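Local coordinates for phenylalanine ammonia-lyase (Rhodosporidium toruloides, PDB 1Y2M), which catalyses the non-oxidative deamination of L-phenylalanine and L-tyrosine to trans-cinnamate and p-coumarate, the committing step of phenylpropanoid metabolism, at the interface of chains A and B and the interface of chains A and C. Residues are numbered along the deposited sequence; one frame, centred on the assembly and turned at random. Chains: chain A/B/C, Phenylalanine ammonia-lyase.

Contact 1: the interface of chains A and B. Residues chain A 212, 397, 409-411, 413, 499; chain B 363, 366-367.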
loop_
_atom_site.group_PDB
_atom_site.type_symbol
_atom_site.label_atom_id
_atom_site.label_comp_id
_atom_site.label_asym_id
_atom_site.label_seq_id
_atom_site.Cartn_x
_atom_site.Cartn_y
_atom_site.Cartn_z
ATOM N N SER A 212 24.386 7.472 2.579
ATOM C CA SER A 212 25.667 7.660 3.241
ATOM C C SER A 212 25.318 7.340 4.678
ATOM O O SER A 212 26.057 7.468 5.642
ATOM C CB SER A 212 26.521 8.865 2.912
ATOM N N ASN A 397 32.942 5.162 5.368
ATOM C CA ASN A 397 33.534 5.202 4.043
ATOM C C ASN A 397 34.346 6.509 3.985
ATOM O O ASN A 397 33.910 7.520 4.585
ATOM C CB ASN A 397 32.437 5.197 2.947
ATOM C CG ASN A 397 32.998 5.018 1.559
ATOM O OD1 ASN A 397 33.479 3.934 1.219
ATOM N ND2 ASN A 397 32.938 6.071 0.746
ATOM N N HIS A 409 36.893 2.900 -1.770
ATOM C CA HIS A 409 35.702 3.722 -1.842
ATOM C C HIS A 409 34.511 2.847 -2.148
ATOM O O HIS A 409 34.382 2.289 -3.242
ATOM C CB HIS A 409 35.896 4.757 -2.940
ATOM C CG HIS A 409 36.968 5.731 -2.617
ATOM N ND1 HIS A 409 36.776 6.799 -1.757
ATOM C CD2 HIS A 409 38.269 5.767 -2.985
ATOM C CE1 HIS A 409 37.913 7.465 -1.632
ATOM N NE2 HIS A 409 38.836 6.854 -2.359
ATOM N N GLY A 410 33.676 2.674 -1.142
ATOM C CA GLY A 410 32.586 1.702 -1.250
ATOM C C GLY A 410 31.267 2.256 -0.793
ATOM O O GLY A 410 31.029 3.456 -0.887
ATOM N N GLY A 411 30.396 1.365 -0.304
ATOM C CA GLY A 411 29.002 1.730 0.014
ATOM C C GLY A 411 28.383 1.071 1.210
ATOM O O GLY A 411 27.159 0.792 1.217
ATOM N N PHE A 413 27.628 2.125 4.022
ATOM C CA PHE A 413 26.634 2.941 4.711
ATOM C C PHE A 413 25.192 2.772 4.133
ATOM O O PHE A 413 24.246 3.363 4.653
ATOM C CB PHE A 413 27.060 4.382 4.560
ATOM C CG PHE A 413 27.406 4.740 3.160
ATOM C CD1 PHE A 413 26.406 4.821 2.208
ATOM C CD2 PHE A 413 28.716 5.002 2.785
ATOM C CE1 PHE A 413 26.704 5.132 0.906
ATOM C CE2 PHE A 413 29.011 5.328 1.494
ATOM C CZ PHE A 413 28.012 5.372 0.538
ATOM N N ASN A 499 23.015 11.689 -6.549
ATOM C CA ASN A 499 24.163 10.923 -6.076
ATOM C C ASN A 499 23.641 9.786 -5.213
ATOM O O ASN A 499 24.101 8.651 -5.312
ATOM C CB ASN A 499 25.125 11.772 -5.264
ATOM C CG ASN A 499 26.296 10.950 -4.696
ATOM O OD1 ASN A 499 26.882 10.104 -5.395
ATOM N ND2 ASN A 499 26.629 11.182 -3.412
ATOM N N TYR B 363 25.587 6.206 -6.275
ATOM C CA TYR B 363 25.165 5.057 -5.485
ATOM C C TYR B 363 24.602 3.909 -6.302
ATOM O O TYR B 363 24.730 2.717 -5.859
ATOM C CB TYR B 363 24.166 5.472 -4.400
ATOM C CG TYR B 363 24.714 6.218 -3.208
ATOM C CD1 TYR B 363 25.990 6.771 -3.171
ATOM C CD2 TYR B 363 23.845 6.481 -2.136
ATOM C CE1 TYR B 363 26.428 7.515 -2.024
ATOM C CE2 TYR B 363 24.243 7.195 -1.085
ATOM C CZ TYR B 363 25.511 7.691 -0.999
ATOM O OH TYR B 363 25.788 8.434 0.144
ATOM N N ARG B 366 27.955 2.167 -7.009
ATOM C CA ARG B 366 28.856 1.958 -5.867
ATOM C C ARG B 366 28.197 1.235 -4.688
ATOM O O ARG B 366 28.902 0.599 -3.916
ATOM C CB ARG B 366 29.459 3.271 -5.417
ATOM C CG ARG B 366 30.350 3.225 -4.143
ATOM C CD ARG B 366 31.304 4.391 -4.100
ATOM N NE ARG B 366 30.658 5.700 -4.193
ATOM C CZ ARG B 366 30.454 6.538 -3.184
ATOM N NH1 ARG B 366 30.759 6.203 -1.933
ATOM N NH2 ARG B 366 29.902 7.716 -3.422
ATOM N N THR B 367 26.872 1.331 -4.563
ATOM C CA THR B 367 26.177 0.632 -3.463
ATOM C C THR B 367 25.387 -0.573 -3.939
ATOM O O THR B 367 24.550 -1.133 -3.182
ATOM C CB THR B 367 25.223 1.575 -2.638
ATOM O OG1 THR B 367 24.044 1.883 -3.392
ATOM C CG2 THR B 367 25.936 2.823 -2.154
HETATM O O HOH W 1 29.526 9.804 -5.573
#
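B:Arg366 reaches from the short helix 363-366 over the backbone of A:His409 and A:Gly410 into the active site of chain A, where, in the mature enzyme, residues 211-213 form the electrophilic 5-imidazolinone group; A:Ser212 is modelled here as an incomplete serine. With CG anti to the backbone N (chi1 175°), the chain runs along A:Gly410: B:Arg366 CG and CD pass 3.3 and 3.4 Å from A:Gly410 O, and NE stays 4.0 Å from it. A bend at chi3 (56°) then turns the guanidinium toward that carbonyl, and B:Arg366 NH1 donates to A:Gly410 O at 3.0 Å, nearly along the C=O axis and with the oxygen tilted from the guanidinium plane. The same NH1 sits at the edge of the A:Phe413 ring, whose plane stands 77° from the guanidinium. Behind the acceptor, A:Gly410 N is bonded to A:Asn397 OD1 at 2.7 Å, so that a side chain implicated in cinnamate binding probably steadies the glycine whose carbonyl B:Arg366 holds. Beside the guanidinium, B:Tyr363 brings CZ to 3.4 Å from A:Phe413 CE1, and its backbone N donates to A:Asn499 O. The approach of its hydroxyl to A:Ser212 is doubtful. Both subunits thus furnish residues likely to hold the product, B:Arg366 from one and A:Asn397 and A:Asn499 from the other. At the far tip, B:Arg366 NH2 lies 3.0 Å from water 1, which is 2.7 Å from A:Asn499 OD1.

Contact 2: the interface of chains A and C. Residues chain A 142, 206-208, 508, 511; chain C 473, 476-477, 480, 519, 522.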
loop_
_atom_site.group_PDB
_atom_site.type_symbol
_atom_site.label_atom_id
_atom_site.label_comp_id
_atom_site.label_asym_id
_atom_site.label_seq_id
_atom_site.Cartn_x
_atom_site.Cartn_y
_atom_site.Cartn_z
ATOM N N VAL A 142 14.617 19.125 12.426
ATOM C CA VAL A 142 13.656 19.915 13.203
ATOM C C VAL A 142 13.518 19.369 14.632
ATOM O O VAL A 142 13.326 18.172 14.851
ATOM C CB VAL A 142 12.321 20.021 12.495
ATOM C CG1 VAL A 142 11.259 20.596 13.387
ATOM C CG2 VAL A 142 12.444 20.856 11.208
ATOM N N ARG A 206 13.358 12.913 12.239
ATOM C CA ARG A 206 13.274 12.818 10.789
ATOM C C ARG A 206 14.366 13.589 10.068
ATOM O O ARG A 206 14.979 14.540 10.599
ATOM C CB ARG A 206 11.915 13.347 10.301
ATOM C CG ARG A 206 10.709 12.594 10.805
ATOM C CD ARG A 206 9.439 13.112 10.232
ATOM N NE ARG A 206 8.243 12.301 10.504
ATOM C CZ ARG A 206 7.316 12.641 11.400
ATOM N NH1 ARG A 206 7.485 13.728 12.168
ATOM N NH2 ARG A 206 6.206 11.913 11.549
ATOM N N GLY A 207 14.635 13.159 8.851
ATOM C CA GLY A 207 15.545 13.879 7.957
ATOM C C GLY A 207 16.525 12.962 7.264
ATOM O O GLY A 207 17.105 13.354 6.262
ATOM N N THR A 208 16.720 11.748 7.774
ATOM C CA THR A 208 17.667 10.830 7.108
ATOM C C THR A 208 16.970 9.868 6.169
ATOM O O THR A 208 15.845 9.431 6.416
ATOM C CB THR A 208 18.557 10.019 8.098
ATOM O OG1 THR A 208 19.498 9.228 7.351
ATOM C CG2 THR A 208 17.742 9.129 9.006
ATOM N N ILE A 508 13.264 5.215 8.665
ATOM C CA ILE A 508 11.815 5.422 8.501
ATOM C C ILE A 508 11.090 4.069 8.672
ATOM O O ILE A 508 10.104 3.936 9.408
ATOM C CB ILE A 508 11.472 6.099 7.163
ATOM C CG1 ILE A 508 12.053 7.508 7.123
ATOM C CG2 ILE A 508 9.926 6.128 6.970
ATOM C CD1 ILE A 508 12.144 8.124 5.715
ATOM N N ARG A 511 11.077 3.019 12.195
ATOM C CA ARG A 511 10.100 3.783 12.969
ATOM C C ARG A 511 8.711 3.211 12.806
ATOM O O ARG A 511 7.958 3.052 13.785
ATOM C CB ARG A 511 10.137 5.224 12.540
ATOM C CG ARG A 511 11.288 6.035 13.140
ATOM C CD ARG A 511 11.355 7.486 12.632
ATOM N NE ARG A 511 9.992 8.044 12.580
ATOM C CZ ARG A 511 9.441 8.608 11.512
ATOM N NH1 ARG A 511 10.172 8.901 10.451
ATOM N NH2 ARG A 511 8.190 9.016 11.572
ATOM N N ALA C 473 17.050 15.654 3.477
ATOM C CA ALA C 473 15.888 15.708 4.377
ATOM C C ALA C 473 14.606 15.780 3.606
ATOM O O ALA C 473 13.624 15.103 3.958
ATOM C CB ALA C 473 15.993 16.928 5.314
ATOM N N ALA C 476 13.684 12.433 2.374
ATOM C CA ALA C 476 13.156 11.626 3.470
ATOM C C ALA C 476 11.696 11.972 3.796
ATOM O O ALA C 476 10.863 11.085 3.997
ATOM C CB ALA C 476 14.022 11.800 4.688
ATOM N N TYR C 477 11.393 13.256 3.825
ATOM C CA TYR C 477 10.017 13.705 4.150
ATOM C C TYR C 477 9.086 13.197 3.076
ATOM O O TYR C 477 8.017 12.672 3.380
ATOM C CB TYR C 477 9.926 15.203 4.332
ATOM C CG TYR C 477 10.851 15.809 5.336
ATOM C CD1 TYR C 477 11.183 15.166 6.545
ATOM C CD2 TYR C 477 11.370 17.082 5.127
ATOM C CE1 TYR C 477 12.061 15.774 7.471
ATOM C CE2 TYR C 477 12.228 17.684 6.027
ATOM C CZ TYR C 477 12.560 17.037 7.219
ATOM O OH TYR C 477 13.379 17.581 8.147
ATOM N N GLU C 480 8.421 9.468 3.258
ATOM C CA GLU C 480 7.507 9.207 4.398
ATOM C C GLU C 480 6.062 9.526 4.031
ATOM O O GLU C 480 5.141 8.739 4.305
ATOM C CB GLU C 480 7.955 9.949 5.638
ATOM C CG GLU C 480 7.113 9.596 6.837
ATOM C CD GLU C 480 7.706 10.018 8.193
ATOM O OE1 GLU C 480 8.942 10.315 8.301
ATOM O OE2 GLU C 480 6.917 10.047 9.142
ATOM N N VAL C 519 4.402 16.068 8.434
ATOM C CA VAL C 519 5.575 15.788 7.634
ATOM C C VAL C 519 5.666 16.772 6.430
ATOM O O VAL C 519 6.761 17.279 6.052
ATOM C CB VAL C 519 5.575 14.331 7.141
ATOM C CG1 VAL C 519 6.710 14.063 6.164
ATOM C CG2 VAL C 519 5.607 13.365 8.279
ATOM N N LEU C 522 7.158 19.905 7.633
ATOM C CA LEU C 522 8.638 19.828 7.678
ATOM C C LEU C 522 9.230 20.098 6.294
ATOM O O LEU C 522 10.214 20.825 6.135
ATOM C CB LEU C 522 9.091 18.469 8.167
ATOM C CG LEU C 522 8.831 18.094 9.614
ATOM C CD1 LEU C 522 9.045 16.618 9.866
ATOM C CD2 LEU C 522 9.708 18.830 10.496
HETATM O O HOH W 2 13.639 16.945 10.783
#
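The C:Leu522 CD2 methyl presses against the whole branched end of A:Val142, 3.5 Å from A:Val142 CG2, a tight fit in the apolar centre of this subunit contact of the homotetramer. The other branch of C:Leu522, CD1, presses on A:Arg206 CD, while its CB covers the centre of one face of the C:Tyr477 ring. That ring turns its edge to chain A, with C:Tyr477 CE1 3.7 Å from A:Arg206 CB. Next to that edge, A:Gly207 passes over C:Ala473 and C:Ala476, whose small side chains probably allow helix 468-484 to come close to the loop. Outward, the extended A:Arg206 chain carries its guanidinium beneath C:Val519 CG2 to the carboxylate of C:Glu480, itself held out by a chain with CG anti to the backbone N (chi1 -175°). Two arginines form salt bridges with this acid. A:Arg206 grips side-on, NE and NH2 both donating to C:Glu480 OE2 on its syn side but tilted out of the carboxylate plane, with A:Arg206 NE at 2.9 Å. A:Arg511 comes end-on from above that plane, NH1 to OE1 and NH2 to OE2, both nearly straight at 173°. The paired positive charges would probably keep the carboxylate ionised. At another edge, water 2 lies 2.7 Å from C:Tyr477 OH, 2.8 Å from A:Arg206 O and 2.9 Å from A:Val142 N.

Contact 3: the interface of chains A and B. Residues chain A 411, 413-416; chain B 320, 367, 370-371.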
loop_
_atom_site.group_PDB
_atom_site.type_symbol
_atom_site.label_atom_id
_atom_site.label_comp_id
_atom_site.label_asym_id
_atom_site.label_seq_id
_atom_site.Cartn_x
_atom_site.Cartn_y
_atom_site.Cartn_z
ATOM N N GLY A 411 30.396 1.365 -0.304
ATOM C CA GLY A 411 29.002 1.730 0.014
ATOM C C GLY A 411 28.383 1.071 1.210
ATOM O O GLY A 411 27.159 0.792 1.217
ATOM N N PHE A 413 27.628 2.125 4.022
ATOM C CA PHE A 413 26.634 2.941 4.711
ATOM C C PHE A 413 25.192 2.772 4.133
ATOM O O PHE A 413 24.246 3.363 4.653
ATOM C CB PHE A 413 27.060 4.382 4.560
ATOM C CG PHE A 413 27.406 4.740 3.160
ATOM C CD1 PHE A 413 26.406 4.821 2.208
ATOM C CD2 PHE A 413 28.716 5.002 2.785
ATOM C CE1 PHE A 413 26.704 5.132 0.906
ATOM C CE2 PHE A 413 29.011 5.328 1.494
ATOM C CZ PHE A 413 28.012 5.372 0.538
ATOM N N GLN A 414 25.053 2.048 3.024
ATOM C CA GLN A 414 23.734 1.826 2.401
ATOM C C GLN A 414 22.985 0.804 3.265
ATOM O O GLN A 414 23.242 -0.380 3.177
ATOM C CB GLN A 414 23.920 1.329 0.971
ATOM C CG GLN A 414 22.623 1.084 0.231
ATOM C CD GLN A 414 21.867 2.378 -0.008
ATOM O OE1 GLN A 414 21.113 2.821 0.858
ATOM N NE2 GLN A 414 22.113 3.026 -1.167
ATOM N N ALA A 415 22.059 1.263 4.105
ATOM C CA ALA A 415 21.471 0.417 5.120
ATOM C C ALA A 415 20.344 -0.491 4.623
ATOM O O ALA A 415 19.347 -0.747 5.334
ATOM C CB ALA A 415 20.976 1.289 6.278
ATOM N N ALA A 416 20.488 -1.023 3.421
ATOM C CA ALA A 416 19.386 -1.826 2.893
ATOM C C ALA A 416 19.184 -3.106 3.727
ATOM O O ALA A 416 18.064 -3.599 3.849
ATOM C CB ALA A 416 19.609 -2.143 1.466
ATOM N N ARG B 320 32.206 -5.831 5.806
ATOM C CA ARG B 320 30.762 -5.902 6.061
ATOM C C ARG B 320 30.225 -7.237 5.543
ATOM O O ARG B 320 29.640 -7.335 4.454
ATOM C CB ARG B 320 30.008 -4.693 5.462
ATOM C CG ARG B 320 28.494 -4.709 5.767
ATOM C CD ARG B 320 27.927 -3.359 5.459
ATOM N NE ARG B 320 26.492 -3.127 5.743
ATOM C CZ ARG B 320 25.582 -2.778 4.865
ATOM N NH1 ARG B 320 25.824 -2.814 3.555
ATOM N NH2 ARG B 320 24.372 -2.449 5.308
ATOM N N THR B 367 26.872 1.331 -4.563
ATOM C CA THR B 367 26.177 0.632 -3.463
ATOM C C THR B 367 25.387 -0.573 -3.939
ATOM O O THR B 367 24.550 -1.133 -3.182
ATOM C CB THR B 367 25.223 1.575 -2.638
ATOM O OG1 THR B 367 24.044 1.883 -3.392
ATOM C CG2 THR B 367 25.936 2.823 -2.154
ATOM N N GLN B 370 25.406 -3.771 -1.718
ATOM C CA GLN B 370 24.707 -3.470 -0.496
ATOM C C GLN B 370 23.192 -3.369 -0.759
ATOM O O GLN B 370 22.374 -3.626 0.134
ATOM C CB GLN B 370 25.274 -2.190 0.135
ATOM C CG GLN B 370 26.724 -2.256 0.576
ATOM C CD GLN B 370 27.688 -1.905 -0.493
ATOM O OE1 GLN B 370 27.312 -1.723 -1.630
ATOM N NE2 GLN B 370 28.961 -1.761 -0.115
ATOM N N TRP B 371 22.799 -2.985 -1.978
ATOM C CA TRP B 371 21.394 -2.861 -2.319
ATOM C C TRP B 371 20.811 -4.236 -2.706
ATOM O O TRP B 371 19.689 -4.598 -2.306
ATOM C CB TRP B 371 21.263 -1.965 -3.547
ATOM C CG TRP B 371 19.823 -1.551 -3.825
ATOM C CD1 TRP B 371 18.944 -2.059 -4.747
ATOM C CD2 TRP B 371 19.109 -0.501 -3.145
ATOM N NE1 TRP B 371 17.742 -1.367 -4.692
ATOM C CE2 TRP B 371 17.822 -0.412 -3.721
ATOM C CE3 TRP B 371 19.432 0.355 -2.087
ATOM C CZ2 TRP B 371 16.866 0.518 -3.277
ATOM C CZ3 TRP B 371 18.476 1.269 -1.661
ATOM C CH2 TRP B 371 17.222 1.331 -2.245
HETATM O O HOH W 3 22.826 -3.590 2.943
#
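The side-chain amide of A:Gln414 meets the six-membered ring of B:Trp371 at its rim: OE1 lies in the indole plane at the edge, A:Gln414 CD is 3.8 Å from B:Trp371 CE3, and the two planes stand 72° apart. At the edge of the B:Arg320 guanidinium, B:Gln370 CB lies in plane, and A:Gly411 CA covers one face of the A:Phe413 ring, offset toward the rim. The B:Gln370 side chain lies along A:Gly411, its CD 3.9 Å from A:Gly411 CA. The A:Gln414 chain leaves with CG anti to the backbone N (chi1 -179°) and bends at chi2, which swings the amide across B:Thr367. There A:Gln414 NE2 donates to B:Thr367 OG1 at 3.2 Å, almost straight at 176° and within the amide plane. An alanine here would probably leave B:Thr367 OG1 without this donor and open a gap against the B:Trp371 edge. The carbonyl O of A:Gln414 accepts from B:Arg320 NH2, which approaches from above the carbonyl plane at 3.2 Å. Water 3 joins that same oxygen to the backbone O of B:Gln370, on which A:Ala416 CB rests. Chain A thus contributes the loop leading into helix 416-443, and chain B the start of helix 368-391 with B:Thr367 just before it, and B:Arg320 from another loop.

Contacts 1 and 3 are neighbouring parts of the A-B interface, their C-alpha centres about 7 Å apart, and they share A:Gly411, A:Phe413 and B:Thr367. Contact 2, on the A-C interface, lies about 21 Å from contact 1 and 20 Å from contact 3, again between C-alpha centres. Sequence links the two interfaces: the loop 206-208 of contact 2 runs on towards A:Ser212 of contact 1, and A:Asn499 of contact 1 shortly precedes helix 506-560, which supplies A:Ile508 and A:Arg511 to contact 2. Packing between subunits and the shape of the active site are therefore probably coupled in the tetramer, where each contact recurs by symmetry.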